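Long-range contacts in uncharacterized protein (Legionella pneumophila subsp. pneumophila, PDB 5T2X), which is of unknown function but belongs to the DUF5630 family and folds into a monomeric array of helices that contains no strand: residues K35-N39 with E64-I68; F100-A104 with F122-S126; Y173-Y177 with A200-A204. The contacts are given in a common frame with arbitrary orientation. Residues are numbered along the deposited sequence.

Overall arrangement
From the N terminus the chain is a succession of helices joined by turns and a few longer loops, and the three contacts follow in series, none enclosing or crossing another. Contact 1 closes first: helix 31-40 meets the start of helix 66-76, with helices 43-52 and 54-60 between them. Contact 2 then pairs the consecutive helices 91-111 and 117-128, and contact 3 does the same for 169-185 and 191-207; both are antiparallel hairpins. The centres of contact 1 and contact 3 lie about 37 Å apart, on opposite sides of the chain's centre, so the contacts are spread along the helical array, each joining helices close in sequence.

Contact 1 (K35-N39 with E64-I68); sequences KMLLN and EQADI
The segment K35-N39 is regular helix, with N39 N bonded to K35 O at 3.1 Å, whereas E64-Q65 ends a 3-10 segment that begins earlier, and the chain then enters helix 66-76, with I68 N to Q65 O also at 3.1 Å. Both segments advance in the same general direction, K35 facing Q65 at 7.5 Å between CA atoms and N39 facing I68 at 6.2 Å. K35 bridges the wider gap with an all-trans side chain (t at all four chi angles). Its NZ donates to E64 O at 2.8 Å and to D67 OD1 at 2.7 Å, the latter a salt bridge; D67 takes chi1 p. Because E64 O and D67 OD1 are themselves 2.9 Å apart, the ammonium group settles the repulsion between them. In terms of the fold, a lysine on helix 31-40 thus reaches the junction of the 3-10 segment and helix 66-76, bonding to E64 before it and to D67 in its first turn. Q65 OE1 lies 3.6 Å from K35 CD, while Q65 NE2 is bonded to F59 O. I68 (m, t) supplies apolar packing: its CD1 approaches K35 CG at 3.8 Å and L38 CB at 4.3 Å. Separately, N39 (chi1 m) brings OD1 within 3.3 Å of I68 CG1, a close van der Waals approach. L38 (m, t), itself buried, touches I22 of helix 15-27, L46 of helix 43-52, and I56, F59 and C60.

Contact 2 (F100-A104 with F122-S126); sequences FYGQA and FLKKS
Two helical segments run antiparallel, their axes approaching to 7.8 Å at a signed crossing angle of -165°, so that F100 lies level with S126 (CA atoms 4.9 Å apart) and A104 with F122 (CA atoms 5.1 Å apart). This is the core of an alpha-hairpin made by helices 91-111 and 117-128, and it illustrates how small residues admit large ones. At one end the hollow over S126 receives F100, CB to CB 3.6 Å; at the other, A104 offers the hollow, its CB 3.7 Å from F122 CB and 3.7 Å from L123 CD2. Both phenylalanines adopt chi1 m. The F122 ring has Q103 CB over one face (3.5 Å to the centroid, a CH-pi contact) and F100 CD1 at its edge, 4.0 Å from F122 CD1. K125 (m, t, p, p) curls so that its CE lies over one face of the F100 ring, 3.9 Å from the centroid and 29° off the normal, a second CH-pi contact. Y101 (chi1 t) closes the flank, CD1 against L123 CD2 at 3.7 Å. K125 NZ makes a salt bridge with E51 of helix 43-52. No hydrogen bond links the two segments, so their contact is van der Waals and CH-pi; one polar tie, S126 OG to G97 O, joins the same helices a turn earlier.

Contact 3 (Y173-Y177 with A200-A204); sequences YLLFY and ALLIA
Apolar packing between the two arms of an antiparallel helical hairpin forms this largely buried contact, which joins helix 169-185 to the next helix, 191-207. The axes of the short segments come within 8.0 Å at a signed crossing angle of -160°. The register sets Y173 CA 5.2 Å from A204 CA and Y177 CA 5.2 Å from A200 CA. An alanine at each end of the second segment makes so close an approach possible: A200 and A204 present only methyl groups, and tyrosines of the first segment fit around them. Y173 (chi1 m, chi2 -87°) has CB 3.7 Å from A204 CB and 3.5 Å from A200 O; I203 (chi1 m) places CG2 over one face of the Y173 ring, 3.6 Å from the centroid and 6° off the normal, a CH-pi contact. Y177, with chi1 at 145° between wells, swings to the other flank and receives L201 (t, p) in the same way, CD1 4.0 Å from the centroid and 4° off the normal, while Y177 CD1 meets L201 CB at 3.6 Å. Two CH-pi contacts therefore bracket the interface. On the Y177 flank L174 (m, t) packs with CD2 3.8 Å from L201 CD1 and 3.7 Å from A204 CB; separately, F176 CD1 touches A200 CB at 3.5 Å. The hairpin is flanked by three further helices: 153-167 touches Y173 and F176, 237-248 meets Y177 and L201, and 252-272 packs on Y173 and I203.

Contact 1 (K35-N39 with E64-I68)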
loop_
_atom_site.group_PDB
_atom_site.type_symbol
_atom_site.label_atom_id
_atom_site.label_comp_id
_atom_site.label_asym_id
_atom_site.label_seq_id
_atom_site.Cartn_x
_atom_site.Cartn_y
_atom_site.Cartn_z
ATOM N N LYS A 35 21.477 14.779 12.569
ATOM C CA LYS A 35 20.469 15.073 11.558
ATOM C C LYS A 35 21.084 15.757 10.345
ATOM O O LYS A 35 20.627 15.554 9.214
ATOM C CB LYS A 35 19.372 15.941 12.174
ATOM C CG LYS A 35 18.211 16.261 11.262
ATOM C CD LYS A 35 17.122 16.975 12.044
ATOM C CE LYS A 35 15.998 17.432 11.142
ATOM N NZ LYS A 35 14.900 18.075 11.918
HETATM N N MSE A 36 22.120 16.557 10.559
HETATM C CA MSE A 36 22.822 17.241 9.483
HETATM C C MSE A 36 23.538 16.256 8.560
HETATM O O MSE A 36 23.520 16.411 7.338
HETATM C CB MSE A 36 23.813 18.236 10.082
HETATM C CG MSE A 36 24.856 18.765 9.136
HETATM SE SE MSE A 36 26.166 19.791 10.146
HETATM C CE MSE A 36 27.440 20.138 8.712
ATOM N N LEU A 37 24.164 15.237 9.151
ATOM C CA LEU A 37 24.855 14.228 8.355
ATOM C C LEU A 37 23.873 13.258 7.708
ATOM O O LEU A 37 24.096 12.811 6.577
ATOM C CB LEU A 37 25.860 13.469 9.223
ATOM C CG LEU A 37 27.105 14.237 9.666
ATOM C CD1 LEU A 37 28.036 13.332 10.459
ATOM C CD2 LEU A 37 27.823 14.831 8.462
ATOM N N LEU A 38 22.788 12.922 8.411
ATOM C CA LEU A 38 21.786 12.025 7.843
ATOM C C LEU A 38 21.146 12.619 6.595
ATOM O O LEU A 38 20.805 11.882 5.663
ATOM C CB LEU A 38 20.717 11.703 8.889
ATOM C CG LEU A 38 21.124 10.717 9.987
ATOM C CD1 LEU A 38 20.150 10.781 11.152
ATOM C CD2 LEU A 38 21.201 9.305 9.428
ATOM N N ASN A 39 20.981 13.944 6.554
ATOM C CA ASN A 39 20.382 14.580 5.385
ATOM C C ASN A 39 21.310 14.576 4.177
ATOM O O ASN A 39 20.827 14.664 3.043
ATOM C CB ASN A 39 19.970 16.014 5.716
ATOM C CG ASN A 39 18.683 16.080 6.509
ATOM O OD1 ASN A 39 17.806 15.228 6.369
ATOM N ND2 ASN A 39 18.560 17.102 7.349
ATOM N N GLU A 64 10.441 15.011 15.142
ATOM C CA GLU A 64 11.265 16.086 14.602
ATOM C C GLU A 64 12.199 15.623 13.490
ATOM O O GLU A 64 12.871 16.465 12.886
ATOM C CB GLU A 64 12.075 16.749 15.721
ATOM C CG GLU A 64 12.945 15.799 16.531
ATOM C CD GLU A 64 12.190 15.117 17.656
ATOM O OE1 GLU A 64 10.971 15.354 17.791
ATOM O OE2 GLU A 64 12.817 14.345 18.410
ATOM N N GLN A 65 12.257 14.324 13.201
ATOM C CA GLN A 65 13.068 13.801 12.109
ATOM C C GLN A 65 12.242 13.461 10.875
ATOM O O GLN A 65 12.788 12.932 9.902
ATOM C CB GLN A 65 13.853 12.573 12.573
ATOM C CG GLN A 65 15.209 12.907 13.176
ATOM C CD GLN A 65 15.101 13.742 14.436
ATOM O OE1 GLN A 65 15.363 14.945 14.421
ATOM N NE2 GLN A 65 14.718 13.105 15.536
ATOM N N ALA A 66 10.942 13.764 10.892
ATOM C CA ALA A 66 10.083 13.489 9.747
ATOM C C ALA A 66 10.451 14.326 8.529
ATOM O O ALA A 66 10.168 13.912 7.398
ATOM C CB ALA A 66 8.619 13.728 10.126
ATOM N N ASP A 67 11.066 15.495 8.726
ATOM C CA ASP A 67 11.484 16.309 7.589
ATOM C C ASP A 67 12.597 15.648 6.789
ATOM O O ASP A 67 12.766 15.964 5.606
ATOM C CB ASP A 67 11.936 17.687 8.065
ATOM C CG ASP A 67 13.147 17.616 8.969
ATOM O OD1 ASP A 67 12.969 17.335 10.171
ATOM O OD2 ASP A 67 14.273 17.839 8.476
ATOM N N ILE A 68 13.365 14.752 7.413
ATOM C CA ILE A 68 14.369 13.993 6.675
ATOM C C ILE A 68 13.706 13.172 5.580
ATOM O O ILE A 68 14.194 13.111 4.444
ATOM C CB ILE A 68 15.178 13.102 7.636
ATOM C CG1 ILE A 68 15.902 13.952 8.682
ATOM C CG2 ILE A 68 16.160 12.233 6.861
ATOM C CD1 ILE A 68 16.702 13.139 9.679
#

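Contact 2 (F100-A104 with F122-S126)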
loop_
_atom_site.group_PDB
_atom_site.type_symbol
_atom_site.label_atom_id
_atom_site.label_comp_id
_atom_site.label_asym_id
_atom_site.label_seq_id
_atom_site.Cartn_x
_atom_site.Cartn_y
_atom_site.Cartn_z
ATOM N N PHE A 100 11.592 0.915 -2.069
ATOM C CA PHE A 100 11.707 -0.526 -2.271
ATOM C C PHE A 100 10.895 -0.989 -3.473
ATOM O O PHE A 100 11.302 -1.923 -4.172
ATOM C CB PHE A 100 11.270 -1.271 -1.010
ATOM C CG PHE A 100 12.267 -1.203 0.113
ATOM C CD1 PHE A 100 13.625 -1.319 -0.140
ATOM C CD2 PHE A 100 11.848 -1.019 1.421
ATOM C CE1 PHE A 100 14.544 -1.257 0.891
ATOM C CE2 PHE A 100 12.763 -0.954 2.457
ATOM C CZ PHE A 100 14.113 -1.074 2.192
ATOM N N TYR A 101 9.754 -0.349 -3.736
ATOM C CA TYR A 101 8.987 -0.702 -4.925
ATOM C C TYR A 101 9.718 -0.279 -6.192
ATOM O O TYR A 101 9.679 -0.989 -7.203
ATOM C CB TYR A 101 7.596 -0.073 -4.870
ATOM C CG TYR A 101 6.710 -0.506 -6.015
ATOM C CD1 TYR A 101 6.075 -1.741 -5.997
ATOM C CD2 TYR A 101 6.516 0.314 -7.120
ATOM C CE1 TYR A 101 5.268 -2.148 -7.044
ATOM C CE2 TYR A 101 5.710 -0.084 -8.172
ATOM C CZ TYR A 101 5.089 -1.315 -8.128
ATOM O OH TYR A 101 4.287 -1.714 -9.172
ATOM N N GLY A 102 10.392 0.872 -6.157
ATOM C CA GLY A 102 11.202 1.272 -7.294
ATOM C C GLY A 102 12.349 0.314 -7.553
ATOM O O GLY A 102 12.681 0.024 -8.705
ATOM N N GLN A 103 12.968 -0.193 -6.483
ATOM C CA GLN A 103 14.017 -1.194 -6.643
ATOM C C GLN A 103 13.464 -2.487 -7.224
ATOM O O GLN A 103 14.159 -3.175 -7.983
ATOM C CB GLN A 103 14.704 -1.462 -5.303
ATOM C CG GLN A 103 15.482 -0.275 -4.752
ATOM C CD GLN A 103 16.586 0.180 -5.689
ATOM O OE1 GLN A 103 16.506 1.256 -6.285
ATOM N NE2 GLN A 103 17.623 -0.637 -5.824
ATOM N N ALA A 104 12.223 -2.836 -6.879
ATOM C CA ALA A 104 11.600 -4.014 -7.470
ATOM C C ALA A 104 11.374 -3.823 -8.962
ATOM O O ALA A 104 11.580 -4.752 -9.752
ATOM C CB ALA A 104 10.282 -4.326 -6.761
ATOM N N PHE A 122 12.351 -7.416 -3.066
ATOM C CA PHE A 122 12.095 -5.998 -2.847
ATOM C C PHE A 122 10.609 -5.717 -2.658
ATOM O O PHE A 122 10.244 -4.812 -1.900
ATOM C CB PHE A 122 12.643 -5.168 -4.009
ATOM C CG PHE A 122 14.110 -4.873 -3.906
ATOM C CD1 PHE A 122 14.598 -4.057 -2.898
ATOM C CD2 PHE A 122 15.003 -5.398 -4.825
ATOM C CE1 PHE A 122 15.951 -3.777 -2.802
ATOM C CE2 PHE A 122 16.357 -5.122 -4.736
ATOM C CZ PHE A 122 16.831 -4.310 -3.724
ATOM N N LEU A 123 9.739 -6.474 -3.334
ATOM C CA LEU A 123 8.304 -6.277 -3.155
ATOM C C LEU A 123 7.886 -6.557 -1.718
ATOM O O LEU A 123 7.030 -5.857 -1.165
ATOM C CB LEU A 123 7.526 -7.165 -4.126
ATOM C CG LEU A 123 7.456 -6.708 -5.585
ATOM C CD1 LEU A 123 6.654 -7.695 -6.416
ATOM C CD2 LEU A 123 6.856 -5.314 -5.689
ATOM N N LYS A 124 8.491 -7.569 -1.090
ATOM C CA LYS A 124 8.139 -7.905 0.284
ATOM C C LYS A 124 8.708 -6.902 1.277
ATOM O O LYS A 124 8.070 -6.621 2.298
ATOM C CB LYS A 124 8.610 -9.324 0.611
ATOM C CG LYS A 124 7.843 -10.393 -0.153
ATOM C CD LYS A 124 8.322 -11.796 0.171
ATOM C CE LYS A 124 7.525 -12.831 -0.610
ATOM N NZ LYS A 124 8.003 -14.218 -0.358
ATOM N N LYS A 125 9.896 -6.355 1.006
ATOM C CA LYS A 125 10.392 -5.255 1.824
ATOM C C LYS A 125 9.517 -4.021 1.656
ATOM O O LYS A 125 9.281 -3.281 2.617
ATOM C CB LYS A 125 11.844 -4.941 1.465
ATOM C CG LYS A 125 12.803 -6.100 1.686
ATOM C CD LYS A 125 14.190 -5.781 1.152
ATOM C CE LYS A 125 14.835 -4.642 1.922
ATOM N NZ LYS A 125 15.031 -4.982 3.358
ATOM N N SER A 126 9.022 -3.789 0.438
ATOM C CA SER A 126 8.098 -2.684 0.211
ATOM C C SER A 126 6.767 -2.931 0.910
ATOM O O SER A 126 6.182 -2.008 1.487
ATOM C CB SER A 126 7.893 -2.478 -1.289
ATOM O OG SER A 126 7.045 -1.374 -1.545
#

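Contact 3 (Y173-Y177 with A200-A204)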
loop_
_atom_site.group_PDB
_atom_site.type_symbol
_atom_site.label_atom_id
_atom_site.label_comp_id
_atom_site.label_asym_id
_atom_site.label_seq_id
_atom_site.Cartn_x
_atom_site.Cartn_y
_atom_site.Cartn_z
ATOM N N TYR A 173 -9.664 -0.755 -0.654
ATOM C CA TYR A 173 -10.892 -1.538 -0.738
ATOM C C TYR A 173 -11.268 -1.846 -2.181
ATOM O O TYR A 173 -11.894 -2.877 -2.448
ATOM C CB TYR A 173 -12.033 -0.813 -0.022
ATOM C CG TYR A 173 -11.988 -0.989 1.477
ATOM C CD1 TYR A 173 -12.593 -2.081 2.084
ATOM C CD2 TYR A 173 -11.322 -0.076 2.284
ATOM C CE1 TYR A 173 -12.545 -2.254 3.454
ATOM C CE2 TYR A 173 -11.271 -0.240 3.655
ATOM C CZ TYR A 173 -11.883 -1.332 4.234
ATOM O OH TYR A 173 -11.835 -1.500 5.597
ATOM N N LEU A 174 -10.897 -0.976 -3.124
ATOM C CA LEU A 174 -11.102 -1.306 -4.529
ATOM C C LEU A 174 -10.222 -2.472 -4.957
ATOM O O LEU A 174 -10.639 -3.293 -5.783
ATOM C CB LEU A 174 -10.839 -0.081 -5.405
ATOM C CG LEU A 174 -11.949 0.972 -5.421
ATOM C CD1 LEU A 174 -11.605 2.105 -6.375
ATOM C CD2 LEU A 174 -13.279 0.338 -5.797
ATOM N N LEU A 175 -9.008 -2.563 -4.408
ATOM C CA LEU A 175 -8.158 -3.716 -4.685
ATOM C C LEU A 175 -8.763 -4.992 -4.113
ATOM O O LEU A 175 -8.780 -6.032 -4.781
ATOM C CB LEU A 175 -6.754 -3.484 -4.123
ATOM C CG LEU A 175 -5.798 -4.678 -4.178
ATOM C CD1 LEU A 175 -5.549 -5.107 -5.616
ATOM C CD2 LEU A 175 -4.488 -4.351 -3.477
ATOM N N PHE A 176 -9.265 -4.928 -2.875
ATOM C CA PHE A 176 -9.946 -6.077 -2.287
ATOM C C PHE A 176 -11.180 -6.452 -3.096
ATOM O O PHE A 176 -11.469 -7.638 -3.289
ATOM C CB PHE A 176 -10.325 -5.765 -0.839
ATOM C CG PHE A 176 -10.782 -6.964 -0.050
ATOM C CD1 PHE A 176 -12.111 -7.359 -0.062
ATOM C CD2 PHE A 176 -9.884 -7.683 0.720
ATOM C CE1 PHE A 176 -12.532 -8.456 0.672
ATOM C CE2 PHE A 176 -10.299 -8.780 1.457
ATOM C CZ PHE A 176 -11.624 -9.167 1.431
ATOM N N TYR A 177 -11.918 -5.451 -3.579
ATOM C CA TYR A 177 -13.097 -5.717 -4.395
ATOM C C TYR A 177 -12.718 -6.409 -5.699
ATOM O O TYR A 177 -13.333 -7.409 -6.087
ATOM C CB TYR A 177 -13.846 -4.407 -4.662
ATOM C CG TYR A 177 -14.495 -4.312 -6.026
ATOM C CD1 TYR A 177 -15.699 -4.952 -6.294
ATOM C CD2 TYR A 177 -13.909 -3.567 -7.042
ATOM C CE1 TYR A 177 -16.294 -4.862 -7.540
ATOM C CE2 TYR A 177 -14.496 -3.472 -8.290
ATOM C CZ TYR A 177 -15.688 -4.119 -8.533
ATOM O OH TYR A 177 -16.273 -4.024 -9.774
ATOM N N ALA A 200 -16.796 -4.681 -0.025
ATOM C CA ALA A 200 -15.596 -3.868 -0.190
ATOM C C ALA A 200 -15.819 -2.747 -1.195
ATOM O O ALA A 200 -15.269 -1.650 -1.039
ATOM C CB ALA A 200 -14.420 -4.745 -0.617
ATOM N N LEU A 201 -16.618 -3.002 -2.233
ATOM C CA LEU A 201 -16.911 -1.957 -3.209
ATOM C C LEU A 201 -17.740 -0.841 -2.585
ATOM O O LEU A 201 -17.499 0.343 -2.851
ATOM C CB LEU A 201 -17.633 -2.555 -4.415
ATOM C CG LEU A 201 -18.051 -1.588 -5.525
ATOM C CD1 LEU A 201 -16.849 -0.829 -6.061
ATOM C CD2 LEU A 201 -18.754 -2.342 -6.643
ATOM N N LEU A 202 -18.717 -1.197 -1.748
ATOM C CA LEU A 202 -19.526 -0.181 -1.082
ATOM C C LEU A 202 -18.694 0.628 -0.094
ATOM O O LEU A 202 -18.837 1.854 -0.013
ATOM C CB LEU A 202 -20.716 -0.832 -0.378
ATOM C CG LEU A 202 -21.742 -1.530 -1.275
ATOM C CD1 LEU A 202 -22.830 -2.192 -0.444
ATOM C CD2 LEU A 202 -22.346 -0.548 -2.263
ATOM N N ILE A 203 -17.819 -0.038 0.663
ATOM C CA ILE A 203 -16.961 0.674 1.606
ATOM C C ILE A 203 -16.040 1.635 0.866
ATOM O O ILE A 203 -15.802 2.761 1.317
ATOM C CB ILE A 203 -16.167 -0.325 2.468
ATOM C CG1 ILE A 203 -17.115 -1.161 3.327
ATOM C CG2 ILE A 203 -15.165 0.407 3.351
ATOM C CD1 ILE A 203 -16.421 -2.254 4.112
ATOM N N ALA A 204 -15.519 1.211 -0.289
ATOM C CA ALA A 204 -14.643 2.079 -1.069
ATOM C C ALA A 204 -15.366 3.350 -1.498
ATOM O O ALA A 204 -14.766 4.431 -1.539
ATOM C CB ALA A 204 -14.111 1.326 -2.288
#